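Local coordinates for Can2 (Sulfobacillus thermosulfidooxidans, PDB 7BDV), which is a dual-specificity nuclease that potentiates type III CRISPR defence, seen here with the cyclic tetra-adenylate second messenger bound, at residues 122-127 with 135-140; 239-244 with 329-334; 259-264 with 280-285; 303-308 with 336-341. All blocks are in the same frame, centred on the assembly; numbering follows the deposited sequence.

Contact 1: residues 122-127 with 135-140; sequences DSQRIL and ERLGDP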
loop_
_atom_site.group_PDB
_atom_site.type_symbol
_atom_site.label_atom_id
_atom_site.label_comp_id
_atom_site.label_asym_id
_atom_site.label_seq_id
_atom_site.Cartn_x
_atom_site.Cartn_y
_atom_site.Cartn_z
ATOM N N ASP A 122 11.861 1.566 -14.230
ATOM C CA ASP A 122 11.804 3.053 -14.357
ATOM C C ASP A 122 12.114 3.445 -15.805
ATOM O O ASP A 122 11.269 4.117 -16.427
ATOM C CB ASP A 122 12.747 3.759 -13.376
ATOM N N SER A 123 13.275 3.036 -16.325
ATOM C CA SER A 123 13.759 3.357 -17.692
ATOM C C SER A 123 13.336 2.264 -18.698
ATOM O O SER A 123 13.613 2.418 -19.898
ATOM C CB SER A 123 15.247 3.570 -17.693
ATOM O OG SER A 123 15.945 2.334 -17.591
ATOM N N GLN A 124 12.705 1.193 -18.239
ATOM C CA GLN A 124 12.253 0.074 -19.104
ATOM C C GLN A 124 13.428 -0.557 -19.827
ATOM O O GLN A 124 13.322 -0.783 -21.034
ATOM C CB GLN A 124 11.169 0.560 -20.070
ATOM C CG GLN A 124 9.817 0.681 -19.384
ATOM C CD GLN A 124 9.399 -0.679 -18.860
ATOM O OE1 GLN A 124 9.200 -1.622 -19.649
ATOM N NE2 GLN A 124 9.311 -0.806 -17.532
ATOM N N ARG A 125 14.511 -0.813 -19.094
ATOM C CA ARG A 125 15.748 -1.384 -19.675
ATOM C C ARG A 125 16.153 -2.633 -18.900
ATOM O O ARG A 125 15.917 -2.701 -17.695
ATOM C CB ARG A 125 16.870 -0.344 -19.687
ATOM C CG ARG A 125 16.575 0.882 -20.546
ATOM C CD ARG A 125 17.831 1.689 -20.847
ATOM N NE ARG A 125 18.393 2.220 -19.606
ATOM C CZ ARG A 125 19.685 2.365 -19.328
ATOM N NH1 ARG A 125 20.614 2.027 -20.207
ATOM N NH2 ARG A 125 20.037 2.844 -18.148
ATOM N N ILE A 126 16.747 -3.576 -19.616
ATOM C CA ILE A 126 17.622 -4.647 -19.067
ATOM C C ILE A 126 19.032 -4.075 -19.006
ATOM O O ILE A 126 19.554 -3.740 -20.049
ATOM C CB ILE A 126 17.549 -5.898 -19.944
ATOM C CG1 ILE A 126 16.154 -6.517 -19.925
ATOM C CG2 ILE A 126 18.602 -6.886 -19.532
ATOM C CD1 ILE A 126 15.914 -7.506 -21.040
ATOM N N LEU A 127 19.623 -3.981 -17.820
ATOM C CA LEU A 127 21.058 -3.649 -17.643
ATOM C C LEU A 127 21.850 -4.959 -17.659
ATOM O O LEU A 127 21.461 -5.872 -16.953
ATOM C CB LEU A 127 21.270 -2.904 -16.326
ATOM C CG LEU A 127 20.308 -1.754 -16.066
ATOM C CD1 LEU A 127 20.684 -1.040 -14.772
ATOM C CD2 LEU A 127 20.292 -0.806 -17.233
ATOM N N GLU A 135 19.551 -2.714 -22.931
ATOM C CA GLU A 135 18.595 -3.015 -24.024
ATOM C C GLU A 135 17.221 -2.524 -23.574
ATOM O O GLU A 135 16.919 -2.662 -22.382
ATOM C CB GLU A 135 18.619 -4.517 -24.304
ATOM C CG GLU A 135 17.838 -4.955 -25.524
ATOM C CD GLU A 135 17.599 -6.458 -25.573
ATOM O OE1 GLU A 135 18.134 -7.170 -24.691
ATOM O OE2 GLU A 135 16.881 -6.914 -26.488
ATOM N N ARG A 136 16.448 -1.923 -24.481
ATOM C CA ARG A 136 15.043 -1.546 -24.214
ATOM C C ARG A 136 14.281 -2.858 -24.037
ATOM O O ARG A 136 14.600 -3.799 -24.778
ATOM C CB ARG A 136 14.496 -0.652 -25.336
ATOM C CG ARG A 136 13.255 0.177 -25.027
ATOM C CD ARG A 136 13.356 1.130 -23.843
ATOM N NE ARG A 136 12.250 2.071 -23.703
ATOM C CZ ARG A 136 10.945 1.768 -23.642
ATOM N NH1 ARG A 136 10.513 0.519 -23.751
ATOM N NH2 ARG A 136 10.060 2.739 -23.475
ATOM N N LEU A 137 13.392 -2.926 -23.035
ATOM C CA LEU A 137 12.407 -4.022 -22.873
ATOM C C LEU A 137 11.372 -3.883 -23.987
ATOM O O LEU A 137 11.091 -2.728 -24.394
ATOM C CB LEU A 137 11.709 -3.879 -21.519
ATOM C CG LEU A 137 12.486 -4.319 -20.281
ATOM C CD1 LEU A 137 11.810 -3.832 -19.003
ATOM C CD2 LEU A 137 12.602 -5.823 -20.262
ATOM N N GLY A 138 10.799 -4.989 -24.457
ATOM C CA GLY A 138 9.579 -4.954 -25.290
ATOM C C GLY A 138 8.337 -4.797 -24.424
ATOM O O GLY A 138 8.486 -4.441 -23.225
ATOM N N ASP A 139 7.161 -5.089 -24.981
ATOM C CA ASP A 139 5.875 -5.100 -24.246
ATOM C C ASP A 139 5.125 -6.389 -24.564
ATOM O O ASP A 139 3.970 -6.330 -24.928
ATOM C CB ASP A 139 5.058 -3.841 -24.585
ATOM N N PRO A 140 5.723 -7.582 -24.354
ATOM C CA PRO A 140 5.014 -8.846 -24.586
ATOM C C PRO A 140 4.004 -9.207 -23.479
ATOM O O PRO A 140 3.049 -9.916 -23.736
ATOM C CB PRO A 140 6.166 -9.861 -24.616
ATOM C CG PRO A 140 7.169 -9.294 -23.626
ATOM C CD PRO A 140 7.079 -7.791 -23.805
HETATM O O HOH W 1 8.433 -0.862 -22.153
#

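Contact 2: residues 239-244 with 329-334; sequences GGWFEH and ASYYPL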
loop_
_atom_site.group_PDB
_atom_site.type_symbol
_atom_site.label_atom_id
_atom_site.label_comp_id
_atom_site.label_asym_id
_atom_site.label_seq_id
_atom_site.Cartn_x
_atom_site.Cartn_y
_atom_site.Cartn_z
ATOM N N GLY A 239 -23.121 8.723 -13.098
ATOM C CA GLY A 239 -21.688 8.841 -13.411
ATOM C C GLY A 239 -21.235 7.932 -14.549
ATOM O O GLY A 239 -20.027 7.954 -14.848
ATOM N N GLY A 240 -22.113 7.125 -15.157
ATOM C CA GLY A 240 -21.705 6.259 -16.287
ATOM C C GLY A 240 -21.181 7.077 -17.451
ATOM O O GLY A 240 -20.240 6.646 -18.124
ATOM N N TRP A 241 -21.801 8.222 -17.748
ATOM C CA TRP A 241 -21.367 9.094 -18.860
ATOM C C TRP A 241 -19.877 9.447 -18.693
ATOM O O TRP A 241 -19.113 9.477 -19.714
ATOM C CB TRP A 241 -22.247 10.336 -18.951
ATOM C CG TRP A 241 -22.044 11.291 -17.812
ATOM C CD1 TRP A 241 -22.795 11.363 -16.683
ATOM C CD2 TRP A 241 -21.059 12.335 -17.698
ATOM N NE1 TRP A 241 -22.396 12.422 -15.911
ATOM C CE2 TRP A 241 -21.306 13.006 -16.487
ATOM C CE3 TRP A 241 -20.031 12.802 -18.524
ATOM C CZ2 TRP A 241 -20.519 14.060 -16.038
ATOM C CZ3 TRP A 241 -19.246 13.845 -18.073
ATOM C CH2 TRP A 241 -19.494 14.467 -16.852
ATOM N N PHE A 242 -19.428 9.707 -17.459
ATOM C CA PHE A 242 -18.031 10.148 -17.230
ATOM C C PHE A 242 -17.083 8.951 -17.370
ATOM O O PHE A 242 -15.985 9.139 -17.864
ATOM C CB PHE A 242 -17.873 10.778 -15.847
ATOM C CG PHE A 242 -16.476 11.290 -15.612
ATOM C CD1 PHE A 242 -15.974 12.302 -16.408
ATOM C CD2 PHE A 242 -15.644 10.704 -14.653
ATOM C CE1 PHE A 242 -14.673 12.754 -16.208
ATOM C CE2 PHE A 242 -14.359 11.173 -14.451
ATOM C CZ PHE A 242 -13.873 12.186 -15.242
ATOM N N GLU A 243 -17.504 7.769 -16.940
ATOM C CA GLU A 243 -16.729 6.510 -17.133
ATOM C C GLU A 243 -16.503 6.309 -18.629
ATOM O O GLU A 243 -15.436 5.952 -18.990
ATOM C CB GLU A 243 -17.472 5.309 -16.521
ATOM C CG GLU A 243 -17.767 5.454 -15.031
ATOM C CD GLU A 243 -18.384 4.227 -14.362
ATOM O OE1 GLU A 243 -17.739 3.135 -14.422
ATOM O OE2 GLU A 243 -19.505 4.360 -13.773
ATOM N N HIS A 244 -17.497 6.540 -19.469
ATOM C CA HIS A 244 -17.387 6.379 -20.946
ATOM C C HIS A 244 -16.461 7.481 -21.476
ATOM O O HIS A 244 -15.631 7.224 -22.363
ATOM C CB HIS A 244 -18.748 6.400 -21.612
ATOM C CG HIS A 244 -19.551 5.163 -21.451
ATOM N ND1 HIS A 244 -20.628 5.101 -20.585
ATOM C CD2 HIS A 244 -19.470 3.963 -22.066
ATOM C CE1 HIS A 244 -21.163 3.897 -20.642
ATOM N NE2 HIS A 244 -20.475 3.177 -21.561
ATOM N N ALA A 329 -10.044 9.914 -11.166
ATOM C CA ALA A 329 -10.646 10.861 -12.133
ATOM C C ALA A 329 -12.076 11.165 -11.699
ATOM O O ALA A 329 -12.810 10.210 -11.367
ATOM C CB ALA A 329 -10.596 10.274 -13.537
ATOM N N SER A 330 -12.446 12.442 -11.695
ATOM C CA SER A 330 -13.756 12.975 -11.230
ATOM C C SER A 330 -14.205 14.122 -12.143
ATOM O O SER A 330 -13.335 14.898 -12.611
ATOM C CB SER A 330 -13.628 13.440 -9.801
ATOM O OG SER A 330 -14.852 13.884 -9.283
ATOM N N TYR A 331 -15.507 14.269 -12.390
ATOM C CA TYR A 331 -16.090 15.461 -13.055
ATOM C C TYR A 331 -16.407 16.521 -11.997
ATOM O O TYR A 331 -16.562 17.679 -12.403
ATOM C CB TYR A 331 -17.314 15.118 -13.924
ATOM C CG TYR A 331 -18.556 14.682 -13.183
ATOM C CD1 TYR A 331 -19.470 15.616 -12.716
ATOM C CD2 TYR A 331 -18.838 13.338 -12.971
ATOM C CE1 TYR A 331 -20.585 15.240 -12.003
ATOM C CE2 TYR A 331 -19.961 12.939 -12.274
ATOM C CZ TYR A 331 -20.835 13.891 -11.786
ATOM O OH TYR A 331 -21.950 13.522 -11.091
ATOM N N TYR A 332 -16.483 16.148 -10.718
ATOM C CA TYR A 332 -16.840 17.049 -9.587
ATOM C C TYR A 332 -15.560 17.489 -8.876
ATOM O O TYR A 332 -14.643 16.698 -8.680
ATOM C CB TYR A 332 -17.797 16.354 -8.607
ATOM N N PRO A 333 -15.435 18.774 -8.488
ATOM C CA PRO A 333 -14.231 19.241 -7.813
ATOM C C PRO A 333 -13.998 18.472 -6.506
ATOM O O PRO A 333 -14.951 18.166 -5.840
ATOM C CB PRO A 333 -14.489 20.735 -7.546
ATOM C CG PRO A 333 -15.610 21.102 -8.489
ATOM C CD PRO A 333 -16.432 19.840 -8.651
ATOM N N LEU A 334 -12.747 18.100 -6.235
ATOM C CA LEU A 334 -12.312 17.439 -4.988
ATOM C C LEU A 334 -11.786 18.522 -4.049
ATOM O O LEU A 334 -11.177 19.488 -4.548
ATOM C CB LEU A 334 -11.208 16.427 -5.302
ATOM C CG LEU A 334 -11.658 15.166 -6.029
ATOM C CD1 LEU A 334 -10.449 14.306 -6.349
ATOM C CD2 LEU A 334 -12.656 14.372 -5.201
#

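Contact 3: residues 259-264 with 280-285; sequences IKNLTK and VFLYHN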
loop_
_atom_site.group_PDB
_atom_site.type_symbol
_atom_site.label_atom_id
_atom_site.label_comp_id
_atom_site.label_asym_id
_atom_site.label_seq_id
_atom_site.Cartn_x
_atom_site.Cartn_y
_atom_site.Cartn_z
ATOM N N ILE A 259 -0.829 1.611 -25.570
ATOM C CA ILE A 259 -1.649 1.129 -24.431
ATOM C C ILE A 259 -2.093 -0.302 -24.782
ATOM O O ILE A 259 -2.582 -0.460 -25.880
ATOM C CB ILE A 259 -2.818 2.106 -24.234
ATOM C CG1 ILE A 259 -2.334 3.366 -23.487
ATOM C CG2 ILE A 259 -3.975 1.432 -23.545
ATOM C CD1 ILE A 259 -3.395 4.411 -23.309
ATOM N N LYS A 260 -1.953 -1.266 -23.876
ATOM C CA LYS A 260 -2.263 -2.706 -24.137
ATOM C C LYS A 260 -3.394 -3.183 -23.222
ATOM O O LYS A 260 -3.413 -2.782 -22.020
ATOM C CB LYS A 260 -1.014 -3.565 -23.890
ATOM C CG LYS A 260 -0.098 -3.725 -25.087
ATOM C CD LYS A 260 0.851 -4.894 -24.921
ATOM C CE LYS A 260 0.168 -6.246 -24.927
ATOM N NZ LYS A 260 1.122 -7.299 -24.526
ATOM N N ASN A 261 -4.279 -4.043 -23.742
ATOM C CA ASN A 261 -5.291 -4.794 -22.952
ATOM C C ASN A 261 -6.214 -3.823 -22.202
ATOM O O ASN A 261 -6.585 -4.109 -21.045
ATOM C CB ASN A 261 -4.625 -5.771 -21.981
ATOM C CG ASN A 261 -3.779 -6.832 -22.659
ATOM O OD1 ASN A 261 -2.747 -7.260 -22.139
ATOM N ND2 ASN A 261 -4.209 -7.291 -23.821
ATOM N N LEU A 262 -6.574 -2.703 -22.829
ATOM C CA LEU A 262 -7.503 -1.694 -22.245
ATOM C C LEU A 262 -8.828 -2.387 -21.977
ATOM O O LEU A 262 -9.419 -2.924 -22.932
ATOM C CB LEU A 262 -7.669 -0.556 -23.243
ATOM C CG LEU A 262 -8.609 0.566 -22.821
ATOM C CD1 LEU A 262 -8.176 1.210 -21.509
ATOM C CD2 LEU A 262 -8.703 1.619 -23.914
ATOM N N THR A 263 -9.282 -2.377 -20.730
ATOM C CA THR A 263 -10.512 -3.065 -20.272
ATOM C C THR A 263 -11.301 -2.105 -19.374
ATOM O O THR A 263 -10.666 -1.300 -18.656
ATOM C CB THR A 263 -10.147 -4.376 -19.554
ATOM O OG1 THR A 263 -9.134 -5.087 -20.265
ATOM C CG2 THR A 263 -11.322 -5.312 -19.404
ATOM N N LYS A 264 -12.625 -2.189 -19.402
ATOM C CA LYS A 264 -13.533 -1.436 -18.486
ATOM C C LYS A 264 -14.217 -2.476 -17.586
ATOM O O LYS A 264 -14.377 -3.636 -18.028
ATOM C CB LYS A 264 -14.469 -0.526 -19.302
ATOM C CG LYS A 264 -15.375 -1.212 -20.318
ATOM C CD LYS A 264 -16.062 -0.250 -21.278
ATOM N N VAL A 280 -8.667 -0.441 -16.637
ATOM C CA VAL A 280 -7.280 -0.968 -16.465
ATOM C C VAL A 280 -6.648 -1.095 -17.849
ATOM O O VAL A 280 -7.376 -1.321 -18.829
ATOM C CB VAL A 280 -7.251 -2.291 -15.675
ATOM C CG1 VAL A 280 -8.128 -2.222 -14.425
ATOM C CG2 VAL A 280 -7.615 -3.482 -16.521
ATOM N N PHE A 281 -5.350 -0.853 -17.935
ATOM C CA PHE A 281 -4.520 -1.137 -19.129
ATOM C C PHE A 281 -3.094 -1.358 -18.661
ATOM O O PHE A 281 -2.745 -0.995 -17.475
ATOM C CB PHE A 281 -4.598 -0.027 -20.181
ATOM C CG PHE A 281 -4.250 1.362 -19.704
ATOM C CD1 PHE A 281 -5.184 2.139 -19.033
ATOM C CD2 PHE A 281 -2.993 1.882 -19.908
ATOM C CE1 PHE A 281 -4.850 3.407 -18.581
ATOM C CE2 PHE A 281 -2.665 3.162 -19.473
ATOM C CZ PHE A 281 -3.599 3.921 -18.815
ATOM N N LEU A 282 -2.297 -1.895 -19.576
ATOM C CA LEU A 282 -0.832 -2.007 -19.449
ATOM C C LEU A 282 -0.214 -0.943 -20.340
ATOM O O LEU A 282 -0.659 -0.743 -21.488
ATOM C CB LEU A 282 -0.360 -3.397 -19.885
ATOM C CG LEU A 282 -0.454 -4.500 -18.853
ATOM C CD1 LEU A 282 -0.005 -5.816 -19.467
ATOM C CD2 LEU A 282 0.386 -4.194 -17.635
ATOM N N TYR A 283 0.837 -0.328 -19.851
ATOM C CA TYR A 283 1.678 0.610 -20.626
ATOM C C TYR A 283 3.079 0.524 -20.067
ATOM O O TYR A 283 3.211 0.756 -18.869
ATOM C CB TYR A 283 1.140 2.037 -20.527
ATOM C CG TYR A 283 1.854 3.004 -21.426
ATOM C CD1 TYR A 283 1.644 2.933 -22.778
ATOM C CD2 TYR A 283 2.734 3.970 -20.948
ATOM C CE1 TYR A 283 2.288 3.786 -23.655
ATOM C CE2 TYR A 283 3.384 4.838 -21.809
ATOM C CZ TYR A 283 3.162 4.740 -23.169
ATOM O OH TYR A 283 3.793 5.551 -24.058
ATOM N N HIS A 284 4.052 0.175 -20.916
ATOM C CA HIS A 284 5.464 -0.042 -20.516
ATOM C C HIS A 284 5.512 -1.092 -19.410
ATOM O O HIS A 284 6.229 -0.871 -18.427
ATOM C CB HIS A 284 6.095 1.305 -20.122
ATOM C CG HIS A 284 6.264 2.233 -21.271
ATOM N ND1 HIS A 284 6.733 3.529 -21.114
ATOM C CD2 HIS A 284 6.050 2.049 -22.596
ATOM C CE1 HIS A 284 6.792 4.105 -22.297
ATOM N NE2 HIS A 284 6.361 3.216 -23.228
ATOM N N ASN A 285 4.727 -2.165 -19.533
ATOM C CA ASN A 285 4.758 -3.328 -18.611
ATOM C C ASN A 285 4.313 -2.952 -17.192
ATOM O O ASN A 285 4.593 -3.721 -16.295
ATOM C CB ASN A 285 6.156 -3.937 -18.563
ATOM C CG ASN A 285 6.563 -4.428 -19.931
ATOM O OD1 ASN A 285 5.794 -5.153 -20.564
ATOM N ND2 ASN A 285 7.714 -3.984 -20.420
#

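Contact 4: residues 303-308 with 336-341; sequences INPMET and QAAKKR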
loop_
_atom_site.group_PDB
_atom_site.type_symbol
_atom_site.label_atom_id
_atom_site.label_comp_id
_atom_site.label_asym_id
_atom_site.label_seq_id
_atom_site.Cartn_x
_atom_site.Cartn_y
_atom_site.Cartn_z
ATOM N N ILE A 303 -20.405 14.267 -2.663
ATOM C CA ILE A 303 -19.479 13.101 -2.837
ATOM C C ILE A 303 -18.475 13.131 -1.680
ATOM O O ILE A 303 -18.015 14.234 -1.344
ATOM C CB ILE A 303 -18.789 13.134 -4.218
ATOM C CG1 ILE A 303 -19.797 13.019 -5.365
ATOM C CG2 ILE A 303 -17.707 12.066 -4.304
ATOM N N ASN A 304 -18.155 11.972 -1.094
ATOM C CA ASN A 304 -17.149 11.825 -0.005
ATOM C C ASN A 304 -15.995 10.956 -0.505
ATOM O O ASN A 304 -16.033 9.731 -0.414
ATOM C CB ASN A 304 -17.736 11.292 1.305
ATOM C CG ASN A 304 -18.630 10.085 1.133
ATOM N ND2 ASN A 304 -18.841 9.353 2.213
ATOM N N PRO A 305 -14.907 11.581 -1.013
ATOM C CA PRO A 305 -13.868 10.861 -1.749
ATOM C C PRO A 305 -12.922 10.026 -0.886
ATOM O O PRO A 305 -12.206 9.157 -1.396
ATOM C CB PRO A 305 -13.102 12.021 -2.417
ATOM C CG PRO A 305 -13.206 13.154 -1.404
ATOM C CD PRO A 305 -14.611 13.015 -0.862
HETATM N N MSE A 306 -12.856 10.334 0.416
HETATM C CA MSE A 306 -11.806 9.805 1.272
HETATM C C MSE A 306 -11.871 8.277 1.341
HETATM O O MSE A 306 -10.845 7.618 1.228
HETATM C CB MSE A 306 -11.881 10.440 2.665
HETATM C CG MSE A 306 -11.447 11.894 2.716
HETATM SE SE MSE A 306 -9.555 12.126 2.233
HETATM C CE MSE A 306 -8.713 13.434 3.447
ATOM N N GLU A 307 -13.069 7.707 1.518
ATOM C CA GLU A 307 -13.211 6.259 1.557
ATOM C C GLU A 307 -12.712 5.653 0.227
ATOM O O GLU A 307 -12.084 4.596 0.265
ATOM C CB GLU A 307 -14.659 5.864 1.878
ATOM N N THR A 308 -12.948 6.313 -0.906
ATOM C CA THR A 308 -12.557 5.838 -2.264
ATOM C C THR A 308 -11.026 5.871 -2.389
ATOM O O THR A 308 -10.435 4.921 -2.971
ATOM C CB THR A 308 -13.254 6.662 -3.353
ATOM N N GLN A 336 -9.208 20.075 -1.089
ATOM C CA GLN A 336 -7.723 20.146 -1.081
ATOM C C GLN A 336 -7.167 18.930 -0.337
ATOM O O GLN A 336 -6.180 18.358 -0.795
ATOM C CB GLN A 336 -7.225 21.455 -0.464
ATOM C CG GLN A 336 -5.957 21.961 -1.132
ATOM C CD GLN A 336 -6.096 21.955 -2.634
ATOM O OE1 GLN A 336 -6.911 22.672 -3.204
ATOM N NE2 GLN A 336 -5.312 21.117 -3.291
ATOM N N ALA A 337 -7.801 18.545 0.766
ATOM C CA ALA A 337 -7.404 17.420 1.633
ATOM C C ALA A 337 -7.390 16.115 0.824
ATOM O O ALA A 337 -6.438 15.328 0.988
ATOM C CB ALA A 337 -8.359 17.352 2.792
ATOM N N ALA A 338 -8.407 15.877 0.003
ATOM C CA ALA A 338 -8.541 14.655 -0.825
ATOM C C ALA A 338 -7.395 14.624 -1.834
ATOM O O ALA A 338 -6.800 13.534 -2.021
ATOM C CB ALA A 338 -9.888 14.607 -1.513
ATOM N N LYS A 339 -7.057 15.784 -2.417
ATOM C CA LYS A 339 -5.955 15.922 -3.404
ATOM C C LYS A 339 -4.620 15.673 -2.700
ATOM O O LYS A 339 -3.745 14.982 -3.280
ATOM C CB LYS A 339 -5.995 17.282 -4.112
ATOM C CG LYS A 339 -7.024 17.400 -5.233
ATOM C CD LYS A 339 -7.307 18.816 -5.660
ATOM C CE LYS A 339 -8.146 18.889 -6.916
ATOM N NZ LYS A 339 -8.740 20.236 -7.077
ATOM N N LYS A 340 -4.458 16.192 -1.482
ATOM C CA LYS A 340 -3.210 16.016 -0.705
ATOM C C LYS A 340 -3.030 14.529 -0.344
ATOM O O LYS A 340 -1.880 14.045 -0.414
ATOM C CB LYS A 340 -3.213 16.954 0.506
ATOM C CG LYS A 340 -2.738 18.375 0.189
ATOM C CD LYS A 340 -3.229 19.459 1.164
ATOM N N ARG A 341 -4.098 13.810 0.011
ATOM C CA ARG A 341 -3.981 12.368 0.361
ATOM C C ARG A 341 -3.568 11.590 -0.897
ATOM O O ARG A 341 -2.658 10.716 -0.801
ATOM C CB ARG A 341 -5.263 11.813 0.989
ATOM C CG ARG A 341 -5.104 10.361 1.438
ATOM C CD ARG A 341 -6.173 9.917 2.412
ATOM N NE ARG A 341 -6.157 10.676 3.658
ATOM C CZ ARG A 341 -5.418 10.407 4.737
ATOM N NH1 ARG A 341 -4.588 9.375 4.765
ATOM N NH2 ARG A 341 -5.521 11.191 5.795
#

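Contact 1: residues 122-127 with 135-140
Q124 OE1, with L137 CD1 3.5 Å beside it, accepts from a water at 2.7 Å, which is also weakly bound to R136 NH1, and probably from N285 ND2; Q124 NE2 donates to S121 O. L137 crosses the Q124 and I126 side chains at about a right angle, and its other methyl, L137 CD2, lies 3.6 Å from I126 CG1. The R136 guanidinium swings back so that Q124 CB sits over the centre of its face, 3.7 Å from NH1.

In the backbone, E135 O takes one hydrogen bond, from I126 N at 2.9 Å and nearly along the C=O axis, and a weaker CA-H...O contact from R125. E135 N returns a bond to I126 O, which closes the antiparallel pair. Two residues along on each side, L137 N gives Q124 O an almost straight bond (2.9 Å, N-H...O 178°). Here Q124, with left-handed backbone angles, and R125 both face D120, a G1 beta bulge.

This hairpin forms the edge of the CARF-domain sheet within this chain. Strand 116-120 adjoins it, helices 4-10 and 23-31 pack on I126, E135 and L137, and I100 of the second subunit touches L127.

Contact 2: residues 239-244 with 329-334
F242 and Y331 mark the closest approach of the two backbones, their CA atoms 7.0 Å apart, where helix 231-254, kinked at G239 and F242, passes the irregular chain that leaves strand 325-329. No hydrogen bond crosses between the segments, and rings make the contact.

W241 reaches Y331 with the outer corner of its six-membered ring. Its CZ2 stands over one face of the tyrosine, 3.5 Å from Y331 CG and displaced toward the rim, while W241 CH2 lies against Y331 CB. The two ring planes are inclined at 47°, neither stacked nor perpendicular. A chi1 of 69° sets Y331 CG between its backbone N and carbonyl carbon, where W241 CZ2 meets it. F242 meets the same residue differently. Y331 CB lies over the F242 face, 4.3 Å from the ring centroid, in a CH-pi contact, and the tyrosine edge is directed at that face in an offset edge-to-face pair with planes at 65°.

W241, F242 and Y331 thus form an aromatic cluster within the Card1-like endonuclease domain, a member of the PDDEXK clan; F174 adds an edge-to-face partner to W241. The outer end of the F242 ring meets the backbone edge-on: A329 C lies near the ring plane, 3.6 Å from F242 CE2, and A329 CB is 4.0 Å from the same atom.

Y331 OH bonds to N189 OD1 on helix 182-193, and Y331 O accepts from Q182. Within the loop, S330 OG donates to Y332 O at 2.9 Å, reaching a lone pair of that oxygen within the plane of its carbonyl.

Contact 3: residues 259-264 with 280-285
I259 crosses F281 obliquely, its branches spread along the phenyl group: I259 CG2 is 3.7 Å from F281 CB, and I259 CD1 lies over one face of the ring. L262 instead runs alongside F281, pointing the same way, with L262 CD1 4.0 Å from F281 CD1. F281 CG is placed between its own backbone N and carbonyl carbon (chi1 55°), 3.9 Å from I259 CG2; H288 stacks on the ring from strand 286-291. Y283 offers its edge, CD1 lying 4.0 Å from I259 N.

K260, T263, V280 and L282 project from the other face of the sheet. There N261 lies side by side with L282, the carbonyl tip OD1 near L282 CD1, and OD1 is bonded to V143 N.

The backbones run antiparallel and pair at K260-L282 and T263-V280. Each pair exchanges two hydrogen bonds, such as K260 N to L282 O at 2.8 Å and T263 N to V280 O at 2.9 Å. Between them the register slips by one residue, a beta bulge in which N261 takes left-handed backbone angles. T263 OG1 donates to N261 O at 2.8 Å from above the carbonyl plane.

Four reciprocal bonds thus bind the strands despite the bulge, while the polar ends of K260 and N261 are bonded to residues 139-143, joining this part of the nuclease domain to the chain that follows the CARF hairpin.

Contact 4: residues 303-308 with 336-341
Apolar contact carries most of this small interface, in which the start of helix 306-320 meets helix 336-344. P305 touches the second helix with CG, 3.6 Å from A338 CB. Next to it M306, present as selenomethionine, reaches over the same helical surface. The chain bends at chi2 and again at chi3, where a torsion of -138° carries CE away from a staggered position. The methyl M306 CE comes to 4.0 Å from A337 CB, and the selenium passes 4.1 Å from A338 CA. CA atoms of M306 and A338 are 6.2 Å apart, consistent with the small side chain of A338.

A second kind of contact sets the selenomethionine methyl against polar atoms. M306 CE is 3.8 Å from A337 O, an oxygen already engaged by R341 N within its helix. M306 and R341 cross at about a right angle, and the methyl meets the guanidinium at its edge, in the plane, 3.8 Å from R341 NE. The selenium itself lies 4.0 Å from R341 CD.

The polar side-chain ends turn to partners outside the segments. R341 NH1 donates to N275 OD1 of the second subunit, and NH2 makes a weak bond to S274 O of that subunit; K339 NZ forms a salt bridge with D351. Helix 306-320 also places I309 against A338 and R341.

No hydrogen bond joins the segments themselves. R341 NE, buried against the selenomethionine methyl, finds no polar partner in the model, while NH1, and weakly NH2, are bonded across the dimer interface; the burial of NE may carry some cost.

How the contacts relate
Contacts 1 and 3 meet where the CARF domain adjoins the nuclease domain: their centres are about 17 Å apart, and N285 ND2 of contact 3 probably bonds both Q124 OE1 and G138 O of contact 1, each at 2.9 Å. Both lie near the bound cyclic tetra-adenylate, with nearest atoms about 6 Å away for contact 1 and about 5 Å for contact 3. Contacts 2 and 4 belong to the nuclease domain farther from the ligand, about 23 and 18 Å at the nearest atoms. They touch through L334 CD2 and P305 CB, 3.7 Å apart, and their segments alternate along the chain. Helix 231-254 of contact 2 is followed in the chain by strand 262-269 of contact 3.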